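Local atomic coordinates of glycerate dehydrogenase related protein (Thermoplasma acidophilum, PDB entry 3GVX), a protein that probably reduces glyoxylate or hydroxypyruvate with NADH or NADPH. Residues V160-E165 and F171-F176; D218-L223 and I242-L247. All coordinates share one frame; numbering follows the deposited sequence.

Contact 1: V160-E165 and F171-F176; sequences VDVISE and FRQSDF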
loop_
_atom_site.group_PDB
_atom_site.type_symbol
_atom_site.label_atom_id
_atom_site.label_comp_id
_atom_site.label_asym_id
_atom_site.label_seq_id
_atom_site.Cartn_x
_atom_site.Cartn_y
_atom_site.Cartn_z
ATOM N N VAL B 160 -1.380 10.863 13.302
ATOM C CA VAL B 160 -2.617 10.483 13.961
ATOM C C VAL B 160 -3.573 11.661 13.999
ATOM O O VAL B 160 -3.232 12.724 14.500
ATOM C CB VAL B 160 -2.386 10.037 15.403
ATOM C CG1 VAL B 160 -3.735 9.816 16.070
ATOM C CG2 VAL B 160 -1.519 8.776 15.458
ATOM N N ASP B 161 -4.775 11.482 13.476
ATOM C CA ASP B 161 -5.718 12.581 13.477
ATOM C C ASP B 161 -6.650 12.575 14.677
ATOM O O ASP B 161 -7.157 13.611 15.073
ATOM C CB ASP B 161 -6.530 12.557 12.184
ATOM C CG ASP B 161 -5.658 12.402 10.962
ATOM O OD1 ASP B 161 -4.827 13.290 10.697
ATOM O OD2 ASP B 161 -5.784 11.380 10.264
ATOM N N VAL B 162 -6.882 11.403 15.245
ATOM C CA VAL B 162 -7.777 11.294 16.387
ATOM C C VAL B 162 -7.310 10.292 17.426
ATOM O O VAL B 162 -6.947 9.151 17.118
ATOM C CB VAL B 162 -9.213 10.895 15.947
ATOM C CG1 VAL B 162 -10.139 10.848 17.167
ATOM C CG2 VAL B 162 -9.736 11.865 14.884
ATOM N N ILE B 163 -7.317 10.741 18.669
ATOM C CA ILE B 163 -6.934 9.894 19.771
ATOM C C ILE B 163 -8.240 9.480 20.394
ATOM O O ILE B 163 -9.056 10.326 20.759
ATOM C CB ILE B 163 -6.121 10.666 20.794
ATOM C CG1 ILE B 163 -4.920 11.303 20.102
ATOM C CG2 ILE B 163 -5.725 9.741 21.938
ATOM C CD1 ILE B 163 -4.117 12.221 20.974
ATOM N N SER B 164 -8.467 8.180 20.493
ATOM C CA SER B 164 -9.710 7.733 21.075
ATOM C C SER B 164 -9.579 7.569 22.587
ATOM O O SER B 164 -8.482 7.588 23.150
ATOM C CB SER B 164 -10.192 6.445 20.406
ATOM O OG SER B 164 -9.248 5.409 20.517
ATOM N N GLU B 165 -10.724 7.397 23.227
ATOM C CA GLU B 165 -10.806 7.269 24.671
ATOM C C GLU B 165 -10.838 5.845 25.126
ATOM O O GLU B 165 -10.470 5.529 26.252
ATOM C CB GLU B 165 -12.066 7.945 25.126
ATOM C CG GLU B 165 -12.306 9.220 24.400
ATOM C CD GLU B 165 -13.403 9.988 25.051
ATOM O OE1 GLU B 165 -14.402 9.344 25.444
ATOM O OE2 GLU B 165 -13.270 11.221 25.180
ATOM N N PHE B 171 -13.422 1.665 17.637
ATOM C CA PHE B 171 -14.243 0.898 16.700
ATOM C C PHE B 171 -15.362 1.750 16.130
ATOM O O PHE B 171 -15.713 1.636 14.961
ATOM C CB PHE B 171 -14.849 -0.342 17.375
ATOM C CG PHE B 171 -13.934 -1.531 17.393
ATOM C CD1 PHE B 171 -12.692 -1.461 18.011
ATOM C CD2 PHE B 171 -14.288 -2.710 16.751
ATOM C CE1 PHE B 171 -11.817 -2.543 17.975
ATOM C CE2 PHE B 171 -13.414 -3.799 16.714
ATOM C CZ PHE B 171 -12.177 -3.709 17.326
ATOM N N ARG B 172 -15.907 2.625 16.960
ATOM C CA ARG B 172 -16.995 3.484 16.540
ATOM C C ARG B 172 -16.629 4.507 15.474
ATOM O O ARG B 172 -17.486 4.950 14.725
ATOM C CB ARG B 172 -17.590 4.201 17.750
ATOM C CG ARG B 172 -18.499 3.344 18.607
ATOM C CD ARG B 172 -19.470 4.242 19.354
ATOM N NE ARG B 172 -18.823 4.967 20.443
ATOM C CZ ARG B 172 -18.529 4.437 21.625
ATOM N NH1 ARG B 172 -18.824 3.173 21.873
ATOM N NH2 ARG B 172 -17.946 5.177 22.562
ATOM N N GLN B 173 -15.358 4.880 15.410
ATOM C CA GLN B 173 -14.908 5.865 14.435
ATOM C C GLN B 173 -14.132 5.231 13.294
ATOM O O GLN B 173 -13.582 5.935 12.461
ATOM C CB GLN B 173 -14.002 6.902 15.104
ATOM C CG GLN B 173 -14.602 7.626 16.280
ATOM C CD GLN B 173 -13.616 8.592 16.897
ATOM O OE1 GLN B 173 -13.244 9.588 16.280
ATOM N NE2 GLN B 173 -13.170 8.292 18.114
ATOM N N SER B 174 -14.079 3.906 13.259
ATOM C CA SER B 174 -13.291 3.220 12.243
ATOM C C SER B 174 -14.006 2.389 11.172
ATOM O O SER B 174 -15.028 1.750 11.424
ATOM C CB SER B 174 -12.251 2.333 12.933
ATOM O OG SER B 174 -11.523 3.077 13.876
ATOM N N ASP B 175 -13.438 2.410 9.969
ATOM C CA ASP B 175 -13.942 1.611 8.856
ATOM C C ASP B 175 -13.046 0.385 8.795
ATOM O O ASP B 175 -13.439 -0.686 8.332
ATOM C CB ASP B 175 -13.863 2.403 7.548
ATOM C CG ASP B 175 -14.719 3.643 7.573
ATOM O OD1 ASP B 175 -15.921 3.535 7.853
ATOM O OD2 ASP B 175 -14.199 4.733 7.313
ATOM N N PHE B 176 -11.827 0.579 9.277
ATOM C CA PHE B 176 -10.822 -0.458 9.321
ATOM C C PHE B 176 -10.162 -0.366 10.675
ATOM O O PHE B 176 -9.917 0.721 11.184
ATOM C CB PHE B 176 -9.757 -0.229 8.252
ATOM C CG PHE B 176 -10.288 -0.215 6.856
ATOM C CD1 PHE B 176 -10.330 -1.378 6.101
ATOM C CD2 PHE B 176 -10.769 0.952 6.300
ATOM C CE1 PHE B 176 -10.846 -1.372 4.817
ATOM C CE2 PHE B 176 -11.289 0.965 5.012
ATOM C CZ PHE B 176 -11.326 -0.197 4.274
#

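Contact 2: D218-L223 and I242-L247; sequences DMIGFL and ITETNL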
loop_
_atom_site.group_PDB
_atom_site.type_symbol
_atom_site.label_atom_id
_atom_site.label_comp_id
_atom_site.label_asym_id
_atom_site.label_seq_id
_atom_site.Cartn_x
_atom_site.Cartn_y
_atom_site.Cartn_z
ATOM N N ASP B 218 -15.682 -15.526 20.597
ATOM C CA ASP B 218 -16.404 -14.282 20.348
ATOM C C ASP B 218 -16.255 -13.793 18.903
ATOM O O ASP B 218 -17.220 -13.337 18.292
ATOM C CB ASP B 218 -15.946 -13.196 21.332
ATOM C CG ASP B 218 -16.391 -13.475 22.760
ATOM O OD1 ASP B 218 -16.523 -14.663 23.111
ATOM O OD2 ASP B 218 -16.590 -12.509 23.529
HETATM N N MSE B 219 -15.046 -13.902 18.364
HETATM C CA MSE B 219 -14.784 -13.475 16.994
HETATM C C MSE B 219 -15.466 -14.403 16.006
HETATM O O MSE B 219 -16.136 -13.953 15.081
HETATM C CB MSE B 219 -13.271 -13.429 16.737
HETATM C CG MSE B 219 -12.861 -13.100 15.306
HETATM SE SE MSE B 219 -13.712 -11.687 14.599
HETATM C CE MSE B 219 -13.157 -10.305 15.560
ATOM N N ILE B 220 -15.304 -15.701 16.215
ATOM C CA ILE B 220 -15.924 -16.675 15.334
ATOM C C ILE B 220 -17.438 -16.587 15.386
ATOM O O ILE B 220 -18.123 -16.872 14.403
ATOM C CB ILE B 220 -15.494 -18.106 15.697
ATOM C CG1 ILE B 220 -14.020 -18.281 15.331
ATOM C CG2 ILE B 220 -16.422 -19.118 15.050
ATOM C CD1 ILE B 220 -13.601 -19.673 14.987
ATOM N N GLY B 221 -17.957 -16.175 16.533
ATOM C CA GLY B 221 -19.389 -16.052 16.685
ATOM C C GLY B 221 -19.886 -14.792 16.030
ATOM O O GLY B 221 -20.939 -14.771 15.403
ATOM N N PHE B 222 -19.092 -13.741 16.162
ATOM C CA PHE B 222 -19.430 -12.452 15.585
ATOM C C PHE B 222 -19.378 -12.451 14.054
ATOM O O PHE B 222 -20.100 -11.703 13.413
ATOM C CB PHE B 222 -18.503 -11.377 16.152
ATOM C CG PHE B 222 -18.875 -9.988 15.754
ATOM C CD1 PHE B 222 -19.957 -9.348 16.334
ATOM C CD2 PHE B 222 -18.148 -9.317 14.788
ATOM C CE1 PHE B 222 -20.307 -8.057 15.952
ATOM C CE2 PHE B 222 -18.492 -8.030 14.400
ATOM C CZ PHE B 222 -19.575 -7.400 14.984
ATOM N N LEU B 223 -18.537 -13.302 13.480
ATOM C CA LEU B 223 -18.403 -13.378 12.030
ATOM C C LEU B 223 -19.602 -14.045 11.380
ATOM O O LEU B 223 -19.889 -13.819 10.211
ATOM C CB LEU B 223 -17.107 -14.101 11.654
ATOM C CG LEU B 223 -15.885 -13.238 11.989
ATOM C CD1 LEU B 223 -14.605 -14.012 11.722
ATOM C CD2 LEU B 223 -15.943 -11.945 11.165
ATOM N N ILE B 242 -3.646 -25.172 14.340
ATOM C CA ILE B 242 -4.714 -24.243 14.017
ATOM C C ILE B 242 -6.037 -24.959 13.805
ATOM O O ILE B 242 -6.083 -25.978 13.119
ATOM C CB ILE B 242 -4.342 -23.420 12.777
ATOM C CG1 ILE B 242 -4.031 -24.338 11.595
ATOM C CG2 ILE B 242 -3.147 -22.559 13.108
ATOM C CD1 ILE B 242 -3.573 -23.609 10.355
ATOM N N THR B 243 -7.114 -24.528 14.336
ATOM C CA THR B 243 -8.289 -25.140 14.037
ATOM C C THR B 243 -9.386 -24.240 13.700
ATOM O O THR B 243 -9.454 -23.291 14.193
ATOM C CB THR B 243 -8.757 -25.984 15.309
ATOM O OG1 THR B 243 -9.020 -25.176 16.401
ATOM C CG2 THR B 243 -7.746 -26.816 15.673
ATOM N N GLU B 244 -10.329 -24.552 12.896
ATOM C CA GLU B 244 -11.525 -23.781 12.943
ATOM C C GLU B 244 -11.345 -22.569 12.002
ATOM O O GLU B 244 -11.967 -21.669 11.875
ATOM C CB GLU B 244 -11.738 -23.452 14.359
ATOM C CG GLU B 244 -13.115 -23.603 14.873
ATOM C CD GLU B 244 -13.297 -23.234 16.340
ATOM O OE1 GLU B 244 -14.305 -22.851 16.837
ATOM O OE2 GLU B 244 -12.426 -23.380 17.073
ATOM N N THR B 245 -10.304 -22.729 11.387
ATOM C CA THR B 245 -9.723 -21.883 10.370
ATOM C C THR B 245 -10.443 -21.639 9.029
ATOM O O THR B 245 -10.181 -20.626 8.384
ATOM C CB THR B 245 -8.298 -22.394 10.131
ATOM O OG1 THR B 245 -7.380 -21.335 10.398
ATOM C CG2 THR B 245 -8.122 -22.962 8.742
ATOM N N ASN B 246 -11.339 -22.534 8.611
ATOM C CA ASN B 246 -12.039 -22.351 7.338
ATOM C C ASN B 246 -13.242 -21.405 7.417
ATOM O O ASN B 246 -14.394 -21.833 7.312
ATOM C CB ASN B 246 -12.491 -23.697 6.763
ATOM C CG ASN B 246 -12.930 -23.588 5.311
ATOM O OD1 ASN B 246 -13.173 -22.490 4.804
ATOM N ND2 ASN B 246 -13.042 -24.725 4.639
ATOM N N LEU B 247 -12.954 -20.118 7.597
ATOM C CA LEU B 247 -13.974 -19.072 7.677
ATOM C C LEU B 247 -14.170 -18.436 6.304
ATOM O O LEU B 247 -13.216 -18.319 5.533
ATOM C CB LEU B 247 -13.541 -17.995 8.680
ATOM C CG LEU B 247 -13.728 -18.396 10.147
ATOM C CD1 LEU B 247 -12.689 -17.712 11.029
ATOM C CD2 LEU B 247 -15.167 -18.082 10.580
#

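Contact 1: V160-E165 and F171-F176
Val162 meets Gln173 through one methyl group and the head of one amide. CG1 of Val162 lies 3.5 Å from OE1 of Gln173, a van der Waals approach to the carbonyl oxygen, and its distance to NE2 of Gln173 is 4.1 Å, which shows that the methyl sits nearer the oxygen side of the amide. The two side chains cross at a slant. In Val162, CG1 stands opposite the backbone N (chi1 -178°), and this sends it across the gap. Gln173 runs straight beyond CG (chi2 178°), so that the amide reaches forward toward strand 162-163.

Ser164 supplies the second touch, its CB lying 4.2 Å from NE2 of Gln173. Its hydroxyl is used elsewhere: OG hydrogen-bonds to the carbonyl oxygen of Ala150 in the adjoining strand 147-151. The serine therefore offers carbon, not oxygen, to the glutamine. The same NE2 has a weak hydrogen bond to Asp169, whose other carboxylate oxygen receives the backbone N of Glu165; the carboxylate of Asp169, within helix 167-172, thus ties the backbone ahead of the helix to the amide of Gln173, the latter only weakly. Without the amide, as with an alanine here, the CG1 methyl of Val162 would probably lose its neighbour and Asp169 its weak amide partner.

Strand 162-163, at the edge of the parallel Rossmann-type sheet, helix 167-172 and strand 176-179 make a beta-alpha-beta crossover that passes two strands of that sheet. With only 94 Å² buried and no hydrogen bond across the segments, direct adhesion is slight: the amide turns its oxygen side to a methyl group and its nitrogen to the CB of Ser164, while a weak polar tie runs to the helix between the segments.

Contact 2: D218-L223 and I242-L247
Apolar contact joins Leu223 to Leu247, where the two CD1 methyls stand 4.2 Å apart. Leu223 also rests on Tyr231 of strand 230-233, and Leu247 on Trp236, so both leucines have further aromatic neighbours, in that strand and in the loop after it. Ile220, one helical turn before Leu223, points to the same side of helix 216-225. Its CA atom is 8.3 Å from that of Leu247, the shortest CA-to-CA separation between the segments.

A mixed apolar and polar contact lies further out. CD1 of Ile220 reaches the side chain of Glu244 and approaches its OE1 at 3.7 Å and its CG at 4.0 Å, so that the methyl lies alongside both the aliphatic and the carboxylate part. The isoleucine places CG1 opposite its carbonyl carbon (chi1 -70°), and CD1 then extends from the helix surface toward the loop. Glu244 is extended beyond CG, and the two side chains meet at an angle.

Charge is handled at the carboxylate's other oxygen: OE2 of Glu244 makes a salt bridge to NZ of Lys216, the first residue of that helix. The lysine lies ahead of 218-223, so the charge finds its mate outside the two segments, while Ile220 touches the same side chain within them.

Among backbone bonds, Leu247 N donates a weak one to Thr245 O, 2.9 Å away, closing an inverse gamma turn centred on Asn246. Leu247 O in turn accepts a hydrogen bond from NZ of Lys108 of the second subunit, which puts this loop at the dimer interface.

The segments bury 195 Å² between them without a hydrogen bond across. The leucines meet by apolar contact alone, whereas the exposed glutamate combines its carbon chain with a charge that the lysine is likely to offset.

In the fold
Both contacts belong to the Rossmann-type domain and lie beside different parts of its parallel sheet: contact 1 by the edge strand 162-163, contact 2 by helix 216-225 and the loop leading to the opposite edge strand, 250-252. Their centres are 25 Å apart and they share no element. Each is only partly buried, yet the balance differs. Contact 2 buries about twice the area and includes two buried leucines, with an exposed glutamate outside them; contact 1 has one buried serine and relies on a neutral amide. Residues 242-247 also meet the second subunit, whereas no other chain touches contact 1.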